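PDB 3EUA: fructosamine deglycase FrlB, which catalyses the conversion of a range of fructosamine 6-phosphates to glucose 6-phosphate and a free amino acid. Local coordinates for residues K8-V13 and Y121-D126; E130-N135 and Q167-Y172. All coordinates share one frame; numbering follows the deposited sequence.

Contact 1 of 2, residues K8-V13 and Y121-D126; sequences KVNREV and YVAQYD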
loop_
_atom_site.group_PDB
_atom_site.type_symbol
_atom_site.label_atom_id
_atom_site.label_comp_id
_atom_site.label_asym_id
_atom_site.label_seq_id
_atom_site.Cartn_x
_atom_site.Cartn_y
_atom_site.Cartn_z
ATOM N N LYS A 8 -6.444 32.209 6.988
ATOM C CA LYS A 8 -6.907 31.053 7.741
ATOM C C LYS A 8 -5.811 29.992 7.902
ATOM O O LYS A 8 -6.013 29.007 8.612
ATOM C CB LYS A 8 -8.132 30.435 7.043
ATOM C CG LYS A 8 -9.341 31.369 6.883
ATOM C CD LYS A 8 -10.455 30.656 6.111
ATOM C CE LYS A 8 -11.711 31.523 5.921
ATOM N NZ LYS A 8 -12.444 31.759 7.185
ATOM N N VAL A 9 -4.653 30.187 7.261
ATOM C CA VAL A 9 -3.564 29.224 7.319
ATOM C C VAL A 9 -2.748 29.373 8.589
ATOM O O VAL A 9 -2.463 30.478 9.033
ATOM C CB VAL A 9 -2.640 29.300 6.068
ATOM C CG1 VAL A 9 -1.470 28.389 6.186
ATOM C CG2 VAL A 9 -3.407 28.882 4.840
ATOM N N ASN A 10 -2.449 28.239 9.207
ATOM C CA ASN A 10 -1.598 28.139 10.391
ATOM C C ASN A 10 -0.372 29.034 10.155
ATOM O O ASN A 10 0.277 28.974 9.098
ATOM C CB ASN A 10 -1.279 26.620 10.653
ATOM C CG ASN A 10 -0.039 26.337 11.557
ATOM O OD1 ASN A 10 0.948 27.075 11.582
ATOM N ND2 ASN A 10 -0.056 25.162 12.207
ATOM N N ARG A 11 -0.052 29.896 11.118
ATOM C CA ARG A 11 1.099 30.823 10.956
ATOM C C ARG A 11 2.428 30.144 10.676
ATOM O O ARG A 11 3.273 30.667 9.946
ATOM C CB ARG A 11 1.271 31.760 12.149
ATOM C CG ARG A 11 0.282 32.909 12.156
ATOM C CD ARG A 11 0.641 33.959 13.209
ATOM N NE ARG A 11 -0.269 35.111 13.132
ATOM C CZ ARG A 11 -1.481 35.182 13.697
ATOM N NH1 ARG A 11 -2.197 36.286 13.545
ATOM N NH2 ARG A 11 -1.981 34.172 14.409
ATOM N N GLU A 12 2.624 28.969 11.256
ATOM C CA GLU A 12 3.852 28.230 11.047
ATOM C C GLU A 12 3.885 27.721 9.602
ATOM O O GLU A 12 4.941 27.687 8.967
ATOM C CB GLU A 12 3.927 27.079 12.050
ATOM C CG GLU A 12 3.803 27.486 13.560
ATOM C CD GLU A 12 3.301 26.320 14.448
ATOM O OE1 GLU A 12 3.905 26.085 15.522
ATOM O OE2 GLU A 12 2.323 25.615 14.084
ATOM N N VAL A 13 2.732 27.290 9.103
ATOM C CA VAL A 13 2.591 26.824 7.727
ATOM C C VAL A 13 2.815 28.028 6.786
ATOM O O VAL A 13 3.480 27.923 5.791
ATOM C CB VAL A 13 1.188 26.155 7.507
ATOM C CG1 VAL A 13 0.874 25.979 6.018
ATOM C CG2 VAL A 13 1.117 24.813 8.267
ATOM N N TYR A 121 11.085 22.694 9.976
ATOM C CA TYR A 121 9.849 23.444 10.159
ATOM C C TYR A 121 8.872 22.573 10.946
ATOM O O TYR A 121 8.850 21.359 10.770
ATOM C CB TYR A 121 9.233 23.827 8.804
ATOM C CG TYR A 121 10.011 24.878 8.040
ATOM C CD1 TYR A 121 11.033 24.514 7.163
ATOM C CD2 TYR A 121 9.725 26.240 8.200
ATOM C CE1 TYR A 121 11.730 25.456 6.468
ATOM C CE2 TYR A 121 10.452 27.198 7.517
ATOM C CZ TYR A 121 11.439 26.787 6.647
ATOM O OH TYR A 121 12.171 27.705 5.949
ATOM N N VAL A 122 8.084 23.199 11.815
ATOM C CA VAL A 122 7.117 22.513 12.638
ATOM C C VAL A 122 5.769 23.184 12.528
ATOM O O VAL A 122 5.675 24.388 12.646
ATOM C CB VAL A 122 7.522 22.520 14.127
ATOM C CG1 VAL A 122 6.427 21.837 14.974
ATOM C CG2 VAL A 122 8.866 21.818 14.325
ATOM N N ALA A 123 4.726 22.391 12.305
ATOM C CA ALA A 123 3.372 22.888 12.203
ATOM C C ALA A 123 2.522 22.093 13.183
ATOM O O ALA A 123 2.422 20.890 13.087
ATOM C CB ALA A 123 2.874 22.703 10.780
ATOM N N GLN A 124 1.910 22.741 14.132
ATOM C CA GLN A 124 1.125 21.986 15.052
ATOM C C GLN A 124 -0.280 21.901 14.528
ATOM O O GLN A 124 -0.678 22.640 13.620
ATOM C CB GLN A 124 1.049 22.675 16.382
ATOM C CG GLN A 124 2.338 23.033 17.043
ATOM C CD GLN A 124 2.020 23.925 18.232
ATOM O OE1 GLN A 124 1.074 23.655 18.984
ATOM N NE2 GLN A 124 2.757 25.000 18.378
ATOM N N TYR A 125 -1.040 21.003 15.118
ATOM C CA TYR A 125 -2.444 20.873 14.777
ATOM C C TYR A 125 -3.221 20.741 16.061
ATOM O O TYR A 125 -2.639 20.423 17.107
ATOM C CB TYR A 125 -2.643 19.672 13.854
ATOM C CG TYR A 125 -2.257 18.281 14.367
ATOM C CD1 TYR A 125 -3.104 17.563 15.207
ATOM C CD2 TYR A 125 -1.101 17.653 13.920
ATOM C CE1 TYR A 125 -2.780 16.305 15.646
ATOM C CE2 TYR A 125 -0.763 16.364 14.347
ATOM C CZ TYR A 125 -1.599 15.689 15.193
ATOM O OH TYR A 125 -1.293 14.422 15.607
ATOM N N ASP A 126 -4.512 21.023 15.992
ATOM C CA ASP A 126 -5.349 20.929 17.167
ATOM C C ASP A 126 -6.038 19.571 17.171
ATOM O O ASP A 126 -6.221 18.934 16.132
ATOM C CB ASP A 126 -6.244 22.134 17.294
ATOM C CG ASP A 126 -5.457 23.352 17.756
ATOM O OD1 ASP A 126 -4.287 23.187 18.193
ATOM O OD2 ASP A 126 -5.999 24.455 17.759
#
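E12 and A123 bring the two backbones closest, their CA atoms 5.5 Å apart, where the first turn of helix 11-20 meets the last residues of strand 121-124. N10 stands just before the helix as its N-cap. Its CG is anti to the backbone N (chi1 161°), beside the carbonyl carbon; OD1, carried on it, accepts from V13 N at 3.1 Å, the donor lying above the carbonyl plane. Asparagine suits this place because its amide offers an acceptor to the helix end and still has an N-H to give: ND2 donates to E12 OE2, which receives it on the anti lone pair.

The carboxylate of E12 then reaches the strand. OE2 takes the backbone N of Q124 at 2.9 Å in a nearly straight bond (170°), while OE1 receives NE2 of the Q124 side chain at 3.3 Å, both on the syn side but out of the carboxylate plane. OE2 is thus gripped by two N-H groups, from N10 and Q124, which should favour the charged form. The carboxylate and the Q124 amide are turned 64° from each other. E12 CB lies 3.3 Å from V122 O. On the buried side, V13 CG2 meets A123 CB at 3.7 Å; the small alanine admits the branched valine, which also touches I144 of helix 137-153.

Strand 121-124 is the outermost strand on its side of the five-stranded parallel sheet within this chain and bonds through its backbone to strand 103-108. An N-capped helix start packed beside a sheet edge in this way belongs to the layered alpha/beta architecture of the SIS domain.

Contact 2 of 2, residues E130-N135 and Q167-Y172; sequences EALAIN and QLQAVY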
loop_
_atom_site.group_PDB
_atom_site.type_symbol
_atom_site.label_atom_id
_atom_site.label_comp_id
_atom_site.label_asym_id
_atom_site.label_seq_id
_atom_site.Cartn_x
_atom_site.Cartn_y
_atom_site.Cartn_z
ATOM N N GLU A 130 -13.033 20.139 20.739
ATOM C CA GLU A 130 -13.119 21.523 20.320
ATOM C C GLU A 130 -12.390 21.821 18.985
ATOM O O GLU A 130 -12.524 22.880 18.455
ATOM C CB GLU A 130 -12.455 22.408 21.392
ATOM C CG GLU A 130 -12.967 22.330 22.851
ATOM C CD GLU A 130 -12.207 23.309 23.823
ATOM O OE1 GLU A 130 -10.979 23.546 23.658
ATOM O OE2 GLU A 130 -12.852 23.838 24.778
ATOM N N ALA A 131 -11.605 20.892 18.472
ATOM C CA ALA A 131 -10.838 21.132 17.245
ATOM C C ALA A 131 -11.737 21.263 16.014
ATOM O O ALA A 131 -12.624 20.410 15.808
ATOM C CB ALA A 131 -9.798 20.002 17.043
ATOM N N LEU A 132 -11.518 22.310 15.208
ATOM C CA LEU A 132 -12.291 22.511 13.975
ATOM C C LEU A 132 -11.519 21.812 12.842
ATOM O O LEU A 132 -10.289 21.757 12.855
ATOM C CB LEU A 132 -12.532 23.990 13.712
ATOM C CG LEU A 132 -13.182 24.713 14.880
ATOM C CD1 LEU A 132 -13.371 26.187 14.500
ATOM C CD2 LEU A 132 -14.493 24.078 15.314
ATOM N N ALA A 133 -12.253 21.290 11.858
ATOM C CA ALA A 133 -11.641 20.537 10.752
ATOM C C ALA A 133 -10.370 21.144 10.165
ATOM O O ALA A 133 -9.337 20.440 10.031
ATOM C CB ALA A 133 -12.666 20.273 9.599
ATOM N N ILE A 134 -10.430 22.427 9.840
ATOM C CA ILE A 134 -9.308 23.115 9.216
ATOM C C ILE A 134 -8.012 23.084 10.063
ATOM O O ILE A 134 -6.908 23.132 9.556
ATOM C CB ILE A 134 -9.711 24.531 8.918
ATOM C CG1 ILE A 134 -8.579 25.268 8.186
ATOM C CG2 ILE A 134 -10.162 25.273 10.241
ATOM C CD1 ILE A 134 -9.129 26.539 7.449
ATOM N N ASN A 135 -8.176 22.995 11.385
ATOM C CA ASN A 135 -7.045 22.983 12.319
ATOM C C ASN A 135 -6.586 21.605 12.795
ATOM O O ASN A 135 -5.657 21.473 13.623
ATOM C CB ASN A 135 -7.442 23.797 13.570
ATOM C CG ASN A 135 -7.828 25.241 13.221
ATOM O OD1 ASN A 135 -7.195 25.861 12.374
ATOM N ND2 ASN A 135 -8.889 25.745 13.833
ATOM N N GLN A 167 -15.337 25.405 5.690
ATOM C CA GLN A 167 -16.739 24.968 5.606
ATOM C C GLN A 167 -16.944 23.500 6.015
ATOM O O GLN A 167 -18.074 23.074 6.275
ATOM C CB GLN A 167 -17.224 25.109 4.178
ATOM C CG GLN A 167 -17.266 26.525 3.682
ATOM C CD GLN A 167 -18.387 27.348 4.296
ATOM O OE1 GLN A 167 -19.394 26.817 4.760
ATOM N NE2 GLN A 167 -18.237 28.663 4.245
ATOM N N LEU A 168 -15.864 22.724 6.116
ATOM C CA LEU A 168 -15.995 21.290 6.397
ATOM C C LEU A 168 -16.464 20.968 7.827
ATOM O O LEU A 168 -17.052 19.915 8.058
ATOM C CB LEU A 168 -14.672 20.562 6.115
ATOM C CG LEU A 168 -14.829 19.098 5.730
ATOM C CD1 LEU A 168 -15.580 19.024 4.365
ATOM C CD2 LEU A 168 -13.482 18.430 5.661
ATOM N N GLN A 169 -16.218 21.847 8.798
ATOM C CA GLN A 169 -16.679 21.538 10.147
ATOM C C GLN A 169 -18.202 21.434 10.156
ATOM O O GLN A 169 -18.733 20.567 10.810
ATOM C CB GLN A 169 -16.210 22.534 11.197
ATOM C CG GLN A 169 -16.523 22.107 12.649
ATOM C CD GLN A 169 -15.859 20.824 13.046
ATOM O OE1 GLN A 169 -14.737 20.523 12.598
ATOM N NE2 GLN A 169 -16.516 20.055 13.941
ATOM N N ALA A 170 -18.900 22.299 9.419
ATOM C CA ALA A 170 -20.355 22.238 9.371
ATOM C C ALA A 170 -20.796 20.915 8.729
ATOM O O ALA A 170 -21.809 20.328 9.130
ATOM C CB ALA A 170 -20.919 23.429 8.608
ATOM N N VAL A 171 -20.007 20.434 7.762
ATOM C CA VAL A 171 -20.283 19.148 7.094
ATOM C C VAL A 171 -20.177 18.016 8.126
ATOM O O VAL A 171 -21.041 17.129 8.165
ATOM C CB VAL A 171 -19.312 18.862 5.893
ATOM C CG1 VAL A 171 -19.735 17.592 5.147
ATOM C CG2 VAL A 171 -19.257 20.060 4.892
ATOM N N TYR A 172 -19.116 18.052 8.939
ATOM C CA TYR A 172 -18.913 17.089 10.024
ATOM C C TYR A 172 -20.111 17.048 10.947
ATOM O O TYR A 172 -20.621 15.994 11.245
ATOM C CB TYR A 172 -17.715 17.512 10.845
ATOM C CG TYR A 172 -16.331 17.215 10.317
ATOM C CD1 TYR A 172 -16.077 16.855 8.998
ATOM C CD2 TYR A 172 -15.260 17.375 11.157
ATOM C CE1 TYR A 172 -14.761 16.608 8.559
ATOM C CE2 TYR A 172 -13.970 17.126 10.753
ATOM C CZ TYR A 172 -13.712 16.749 9.466
ATOM O OH TYR A 172 -12.387 16.562 9.149
#
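The A133 methyl group points at helix 158-190 and settles among L168, Q169 and Y172, while the Q169 amide comes alongside to hold the backbone. A133 CB is 3.6 Å from Y172 CE2, and CZ and OH of the same tyrosine are almost as near, so the methyl meets one flank of the phenol obliquely. L168 CB is 4.0 Å from A133 CB. Alanine suits the place: its methyl fills the approach to the helix at the point where A133 and Q169 have their CA atoms 5.2 Å apart.

Q169 leaves the helix with CG anti to the backbone N (chi1 -172°) and then bends at chi2, which places CD near the loop. OE1, carried on CD, accepts from A133 N at 2.7 Å; the donor is tilted 19° from the carbonyl plane, and the N-H...O angle is 137°. The aliphatic part of Q169 is used as well: L132 crosses it at about a right angle, L132 CD2 lying 3.9 Å from Q169 CG. Glutamine therefore serves both partners, its methylenes packing on leucine and its carbonyl taking an N-H.

Behind the contact, L168 and Y172 also pack on L297 of helix 288-313, so residues that receive the A133 methyl also join helix 158-190 to that helix. The amide of Q169 is used at both ends, since NE2 donates to E173 one turn further on. That second bond would orient the amide with OE1 toward the loop, and donation to a carboxylate may make OE1 a somewhat stronger acceptor for the N-H at the start of the 3-10 turn 133-135.

Overall arrangement
Contacts 1 and 2 follow one another along the chain, with centres about 16 Å apart, and the short connection from strand 121-124 to the 3-10 turn 133-135 joins them directly. D126 N lies 2.7 Å from N135 O, a probable hydrogen bond, and the A131 methyl packs against D126. A second bridge comes from the N-terminal arm: K8 CB is 4.0 Å from I134 CD1, while K8 NZ forms a salt bridge with D166, just before segment 167-172. Q143 of helix 137-153 also serves both regions, accepting from N10 N and donating weakly to I134 O. The edge of the sheet within this chain, the N-terminal arm and long helix 158-190 are thereby joined.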